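Local coordinates for protein ACDH-11, isoform b (Caenorhabditis elegans, PDB 4Y9J) that is an acyl-CoA dehydrogenase family flavoprotein that binds flavin-adenine dinucleotide, at residues W98-L101 / K102-A106. Numbering follows the deposited sequence.
Sequences WHKL and KQICA
W98 carries CG anti to its backbone N (chi1 177°), and K102, one helical turn on, has CG anti to its carbonyl carbon (chi1 -69°). With the K102 chain extended at chi2, its CD lies 3.6 Å from NE1 of W98, at a slant to the indole. A bend at chi3 (71°) then turns CE of K102, and with it the amino end, off the line of the chain. NE1 of W98 hydrogen-bonds to OD2 of D228, and NZ of K102 forms a salt bridge with the same oxygen. Two neighbouring polar groups thus share one carboxylate oxygen. NZ of K102 also donates to a water at 2.9 Å. That water sits in the ring plane of H99, 2.7 Å from ND1, and so bridges H99 and K102.

A second water links K100 and Q103. It donates to OE1 of Q103 at 2.6 Å. It accepts a longer bond from NZ of K100 at 3.2 Å. The two side chains cross at about a right angle. The K100 chain also runs obliquely past I104, and CE of K100 is 4.1 Å from CD1 of I104. The backbone keeps regular i to i+4 hydrogen bonds, such as I104 N to K100 O at 2.9 Å.

All of this belongs to helix 96-107, in the AidB-type N-terminal region. K100, L101 and I104 pack on helix 44-74. W98 and C105 touch helix 143-158. D228 ties the W98 side to the segment between strands 214-225 and 231-238.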
loop_
_atom_site.group_PDB
_atom_site.type_symbol
_atom_site.label_atom_id
_atom_site.label_comp_id
_atom_site.label_asym_id
_atom_site.label_seq_id
_atom_site.Cartn_x
_atom_site.Cartn_y
_atom_site.Cartn_z
ATOM N N TRP B 98 -10.591 -0.094 -16.746
ATOM C CA TRP B 98 -10.128 0.953 -17.598
ATOM C C TRP B 98 -10.257 0.452 -19.081
ATOM O O TRP B 98 -10.815 1.161 -19.939
ATOM C CB TRP B 98 -8.685 1.299 -17.305
ATOM C CG TRP B 98 -8.108 2.306 -18.168
ATOM C CD1 TRP B 98 -7.347 2.076 -19.298
ATOM C CD2 TRP B 98 -8.220 3.748 -18.052
ATOM N NE1 TRP B 98 -6.925 3.274 -19.814
ATOM C CE2 TRP B 98 -7.496 4.309 -19.132
ATOM C CE3 TRP B 98 -8.883 4.624 -17.161
ATOM C CZ2 TRP B 98 -7.391 5.698 -19.322
ATOM C CZ3 TRP B 98 -8.757 6.027 -17.370
ATOM C CH2 TRP B 98 -8.021 6.525 -18.447
ATOM N N HIS B 99 -9.721 -0.717 -19.351
ATOM C CA HIS B 99 -9.797 -1.293 -20.660
ATOM C C HIS B 99 -11.250 -1.479 -21.108
ATOM O O HIS B 99 -11.571 -1.245 -22.275
ATOM C CB HIS B 99 -8.997 -2.606 -20.781
ATOM C CG HIS B 99 -7.527 -2.425 -20.561
ATOM N ND1 HIS B 99 -6.729 -1.630 -21.371
ATOM C CD2 HIS B 99 -6.706 -2.933 -19.607
ATOM C CE1 HIS B 99 -5.492 -1.629 -20.904
ATOM N NE2 HIS B 99 -5.456 -2.407 -19.831
ATOM N N LYS B 100 -12.098 -1.987 -20.228
ATOM C CA LYS B 100 -13.499 -2.223 -20.521
ATOM C C LYS B 100 -14.215 -0.935 -20.872
ATOM O O LYS B 100 -14.972 -0.896 -21.875
ATOM C CB LYS B 100 -14.201 -2.945 -19.373
ATOM C CG LYS B 100 -15.664 -3.251 -19.626
ATOM C CD LYS B 100 -15.912 -4.222 -20.786
ATOM C CE LYS B 100 -17.421 -4.462 -20.939
ATOM N NZ LYS B 100 -17.820 -5.412 -21.980
ATOM N N LEU B 101 -13.915 0.130 -20.164
ATOM C CA LEU B 101 -14.475 1.455 -20.481
ATOM C C LEU B 101 -14.106 1.929 -21.899
ATOM O O LEU B 101 -14.944 2.421 -22.634
ATOM C CB LEU B 101 -14.085 2.470 -19.453
ATOM C CG LEU B 101 -14.799 2.319 -18.093
ATOM C CD1 LEU B 101 -13.992 2.915 -16.954
ATOM C CD2 LEU B 101 -16.176 2.901 -18.117
ATOM N N LYS B 102 -12.844 1.743 -22.273
ATOM C CA LYS B 102 -12.414 2.095 -23.633
ATOM C C LYS B 102 -13.158 1.303 -24.688
ATOM O O LYS B 102 -13.510 1.801 -25.745
ATOM C CB LYS B 102 -10.915 1.885 -23.784
ATOM C CG LYS B 102 -10.113 2.902 -22.974
ATOM C CD LYS B 102 -8.645 2.504 -22.901
ATOM C CE LYS B 102 -7.853 2.633 -24.160
ATOM N NZ LYS B 102 -6.503 1.975 -24.121
ATOM N N GLN B 103 -13.350 0.035 -24.428
ATOM C CA GLN B 103 -14.126 -0.797 -25.308
ATOM C C GLN B 103 -15.554 -0.363 -25.476
ATOM O O GLN B 103 -16.088 -0.388 -26.602
ATOM C CB GLN B 103 -14.050 -2.272 -24.907
ATOM C CG GLN B 103 -12.614 -2.753 -24.880
ATOM C CD GLN B 103 -12.425 -4.097 -24.133
ATOM O OE1 GLN B 103 -13.360 -4.675 -23.572
ATOM N NE2 GLN B 103 -11.193 -4.563 -24.104
ATOM N N ILE B 104 -16.179 -0.025 -24.383
ATOM C CA ILE B 104 -17.529 0.503 -24.381
ATOM C C ILE B 104 -17.630 1.812 -25.206
ATOM O O ILE B 104 -18.588 1.974 -25.990
ATOM C CB ILE B 104 -18.050 0.700 -22.964
ATOM C CG1 ILE B 104 -18.291 -0.674 -22.289
ATOM C CG2 ILE B 104 -19.333 1.519 -22.981
ATOM C CD1 ILE B 104 -18.579 -0.554 -20.796
ATOM N N CYS B 105 -16.636 2.684 -25.062
ATOM C CA CYS B 105 -16.560 3.904 -25.874
ATOM C C CYS B 105 -16.566 3.631 -27.373
ATOM O O CYS B 105 -17.258 4.327 -28.153
ATOM C CB CYS B 105 -15.334 4.712 -25.498
ATOM S SG CYS B 105 -15.587 5.535 -23.928
ATOM N N ALA B 106 -15.797 2.622 -27.793
ATOM C CA ALA B 106 -15.818 2.179 -29.174
ATOM C C ALA B 106 -17.204 1.655 -29.573
ATOM O O ALA B 106 -17.785 2.140 -30.559
ATOM C CB ALA B 106 -14.826 1.054 -29.418
HETATM O O HOH W 1 -7.308 -0.813 -23.862
HETATM O O HOH W 2 -15.829 -4.954 -24.378
#